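PDB 4WPM: mRNA export protein from Chaetomium thermophilum, which probably helps export mRNA from the nucleus to the cytoplasm, here represented by the RNA recognition motif domain of an NXF-family export factor. Local coordinates for residues T20-L25 and L69-D74. Sequence-based numbering, arbitrary orientation.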
ATOM      1  N   THR A  20      19.327  -0.103  -3.168  1.00 46.68           N
ATOM      2  CA  THR A  20      18.052  -0.302  -3.844  1.00 39.46           C
ATOM      3  C   THR A  20      16.908  -0.211  -2.838  1.00 28.42           C
ATOM      4  O   THR A  20      17.083  -0.537  -1.664  1.00 24.48           O
ATOM      5  CB  THR A  20      18.008  -1.668  -4.560  1.00 42.56           C
ATOM      6  OG1 THR A  20      19.150  -1.804  -5.413  1.00 44.62           O
ATOM      7  CG2 THR A  20      16.740  -1.812  -5.388  1.00 43.49           C
ATOM      8  N   VAL A  21      15.740   0.223  -3.304  1.00 23.54           N
ATOM      9  CA  VAL A  21      14.560   0.332  -2.453  1.00 22.07           C
ATOM     10  C   VAL A  21      13.585  -0.803  -2.752  1.00 19.18           C
ATOM     11  O   VAL A  21      13.253  -1.057  -3.911  1.00 15.80           O
ATOM     12  CB  VAL A  21      13.850   1.688  -2.643  1.00 23.75           C
ATOM     13  CG1 VAL A  21      12.611   1.780  -1.758  1.00 23.20           C
ATOM     14  CG2 VAL A  21      14.803   2.833  -2.339  1.00 25.05           C
ATOM     15  N   ILE A  22      13.135  -1.479  -1.699  1.00 20.94           N
ATOM     16  CA  ILE A  22      12.163  -2.560  -1.821  1.00 16.57           C
ATOM     17  C   ILE A  22      10.870  -2.204  -1.094  1.00 16.69           C
ATOM     18  O   ILE A  22      10.898  -1.727   0.041  1.00 17.90           O
ATOM     19  CB  ILE A  22      12.716  -3.886  -1.253  1.00 14.36           C
ATOM     20  CG1 ILE A  22      14.000  -4.294  -1.980  1.00 16.89           C
ATOM     21  CG2 ILE A  22      11.668  -4.995  -1.337  1.00 12.02           C
ATOM     22  CD1 ILE A  22      13.818  -4.604  -3.457  1.00 21.50           C
ATOM     23  N   LYS A  23       9.744  -2.441  -1.761  1.00 16.72           N
ATOM     24  CA  LYS A  23       8.426  -2.255  -1.161  1.00 18.95           C
ATOM     25  C   LYS A  23       7.768  -3.606  -0.907  1.00 15.01           C
ATOM     26  O   LYS A  23       7.716  -4.458  -1.797  1.00 11.65           O
ATOM     27  CB  LYS A  23       7.543  -1.398  -2.069  1.00 25.54           C
ATOM     28  CG  LYS A  23       8.021   0.040  -2.213  1.00 31.64           C
ATOM     29  CD  LYS A  23       7.087   0.887  -3.078  1.00 34.19           C
ATOM     30  CE  LYS A  23       5.673   0.977  -2.521  1.00 35.12           C
ATOM     31  NZ  LYS A  23       4.807   1.839  -3.372  1.00 35.55           N
ATOM     32  N   ILE A  24       7.266  -3.792   0.311  1.00 17.50           N
ATOM     33  CA  ILE A  24       6.609  -5.036   0.704  1.00 13.99           C
ATOM     34  C   ILE A  24       5.166  -4.781   1.123  1.00 14.22           C
ATOM     35  O   ILE A  24       4.896  -3.910   1.951  1.00 14.61           O
ATOM     36  CB  ILE A  24       7.357  -5.726   1.862  1.00 15.33           C
ATOM     37  CG1 ILE A  24       8.817  -5.981   1.482  1.00 17.07           C
ATOM     38  CG2 ILE A  24       6.667  -7.033   2.245  1.00 13.72           C
ATOM     39  CD1 ILE A  24       9.686  -6.424   2.640  1.00 19.42           C
ATOM     40  N   LEU A  25       4.251  -5.556   0.550  1.00 15.14           N
ATOM     41  CA  LEU A  25       2.826  -5.437   0.835  1.00 14.49           C
ATOM     42  C   LEU A  25       2.285  -6.740   1.414  1.00 16.98           C
ATOM     43  O   LEU A  25       2.692  -7.822   0.992  1.00 17.40           O
ATOM     44  CB  LEU A  25       2.062  -5.069  -0.438  1.00 13.21           C
ATOM     45  CG  LEU A  25       0.597  -4.657  -0.300  1.00 12.29           C
ATOM     46  CD1 LEU A  25       0.433  -3.435   0.594  1.00 13.21           C
ATOM     47  CD2 LEU A  25       0.009  -4.401  -1.678  1.00 12.18           C
ATOM     48  N   LEU A  69      12.280  -1.133   2.505  1.00 22.49           N
ATOM     49  CA  LEU A  69      13.614  -1.612   2.858  1.00 24.53           C
ATOM     50  C   LEU A  69      14.655  -1.053   1.901  1.00 24.56           C
ATOM     51  O   LEU A  69      14.451  -1.030   0.686  1.00 22.21           O
ATOM     52  CB  LEU A  69      13.667  -3.141   2.845  1.00 21.43           C
ATOM     53  CG  LEU A  69      12.744  -3.861   3.827  1.00 22.57           C
ATOM     54  CD1 LEU A  69      12.790  -5.360   3.586  1.00 27.85           C
ATOM     55  CD2 LEU A  69      13.134  -3.536   5.257  1.00 20.04           C
ATOM     56  N   LYS A  70      15.773  -0.602   2.464  1.00 26.55           N
ATOM     57  CA  LYS A  70      16.901  -0.126   1.678  1.00 30.63           C
ATOM     58  C   LYS A  70      18.023  -1.163   1.725  1.00 29.61           C
ATOM     59  O   LYS A  70      18.568  -1.445   2.793  1.00 29.67           O
ATOM     60  CB  LYS A  70      17.370   1.229   2.212  1.00 37.53           C
ATOM     61  CG  LYS A  70      17.891   2.182   1.151  1.00 45.76           C
ATOM     62  CD  LYS A  70      18.069   3.579   1.725  1.00 55.16           C
ATOM     63  CE  LYS A  70      18.383   4.599   0.643  1.00 63.37           C
ATOM     64  NZ  LYS A  70      19.029   5.821   1.196  1.00 69.86           N
ATOM     65  N   VAL A  71      18.357  -1.727   0.567  1.00 30.16           N
ATOM     66  CA  VAL A  71      19.314  -2.831   0.485  1.00 31.17           C
ATOM     67  C   VAL A  71      20.193  -2.719  -0.759  1.00 35.21           C
ATOM     68  O   VAL A  71      19.859  -1.995  -1.696  1.00 31.03           O
ATOM     69  CB  VAL A  71      18.593  -4.198   0.464  1.00 31.33           C
ATOM     70  CG1 VAL A  71      17.776  -4.393   1.734  1.00 31.33           C
ATOM     71  CG2 VAL A  71      17.702  -4.321  -0.770  1.00 29.74           C
ATOM     72  N   ASN A  72      21.313  -3.438  -0.768  1.00 46.30           N
ATOM     73  CA  ASN A  72      22.168  -3.480  -1.950  1.00 58.70           C
ATOM     74  C   ASN A  72      21.520  -4.326  -3.042  1.00 67.56           C
ATOM     75  O   ASN A  72      20.490  -4.960  -2.814  1.00 72.62           O
ATOM     76  CB  ASN A  72      23.558  -4.015  -1.601  1.00 62.71           C
ATOM     77  CG  ASN A  72      23.521  -5.409  -1.010  1.00 66.59           C
ATOM     78  OD1 ASN A  72      23.349  -6.396  -1.725  1.00 67.48           O
ATOM     79  ND2 ASN A  72      23.693  -5.496   0.305  1.00 68.13           N
ATOM     80  N   LYS A  73      22.123  -4.336  -4.226  1.00 72.48           N
ATOM     81  CA  LYS A  73      21.478  -4.921  -5.398  1.00 79.58           C
ATOM     82  C   LYS A  73      21.353  -6.446  -5.329  1.00 88.64           C
ATOM     83  O   LYS A  73      20.299  -6.998  -5.644  1.00 86.71           O
ATOM     84  CB  LYS A  73      22.232  -4.529  -6.670  1.00 78.98           C
ATOM     85  CG  LYS A  73      21.457  -4.847  -7.938  1.00 78.68           C
ATOM     86  CD  LYS A  73      22.361  -5.126  -9.120  1.00 79.42           C
ATOM     87  CE  LYS A  73      23.086  -3.876  -9.597  1.00 79.97           C
ATOM     88  NZ  LYS A  73      24.537  -3.928  -9.279  1.00 78.95           N
ATOM     89  N   ASP A  74      22.423  -7.126  -4.926  1.00100.79           N
ATOM     90  CA  ASP A  74      22.403  -8.585  -4.842  1.00102.72           C
ATOM     91  C   ASP A  74      21.380  -9.048  -3.815  1.00 95.11           C
ATOM     92  O   ASP A  74      20.685 -10.043  -4.016  1.00100.15           O
ATOM     93  CB  ASP A  74      23.785  -9.136  -4.484  1.00111.12           C
ATOM     94  CG  ASP A  74      23.804 -10.653  -4.410  1.00117.40           C
ATOM     95  OD1 ASP A  74      23.754 -11.304  -5.474  1.00119.50           O
ATOM     96  OD2 ASP A  74      23.870 -11.194  -3.286  1.00119.78           O
TER
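Ile22 and Leu69 face each other as an antiparallel hydrogen-bonded pair: Ile22 N reaches Leu69 O at 2.8 Å, and Leu69 N reaches Ile22 O at 2.9 Å. Two residues along, Val71 N gives Thr20 O a nearly straight bond of 2.8 Å (171° at the hydrogen). The return pair, Thr20 N to Val71 O, is modelled implausibly close at 2.5 Å and bent, and its geometry is doubtful. Between the two pairs Val21 sits opposite Lys70 in a non-hydrogen-bonded pair, where the CA–H of Lys70 points at Thr20 O and that of Val21 at Leu69 O. These are the two central strands of the RNA recognition motif, 20-25 and 66-71, the first and third in sequence. On the face carrying Ile22, Leu69 and Val71 the contacts are apolar; helix 40-51 packs on it, Leu44 and Leu47 touching Leu69 and Leu47 also touching Ile24. With its chi1 at -59°, Ile22 sets CG1 anti to the carbonyl carbon, and Ile22 CG1 meets Val71 CG2 at 3.9 Å, the side chains crossing at about a right angle. Ile24 CD1 touches Leu69 CD1 at 3.4 Å. Beyond Val71 the chain turns into helix 73-81, N-capped by Asn72, whose OD1 accepts the N–H of Asp75.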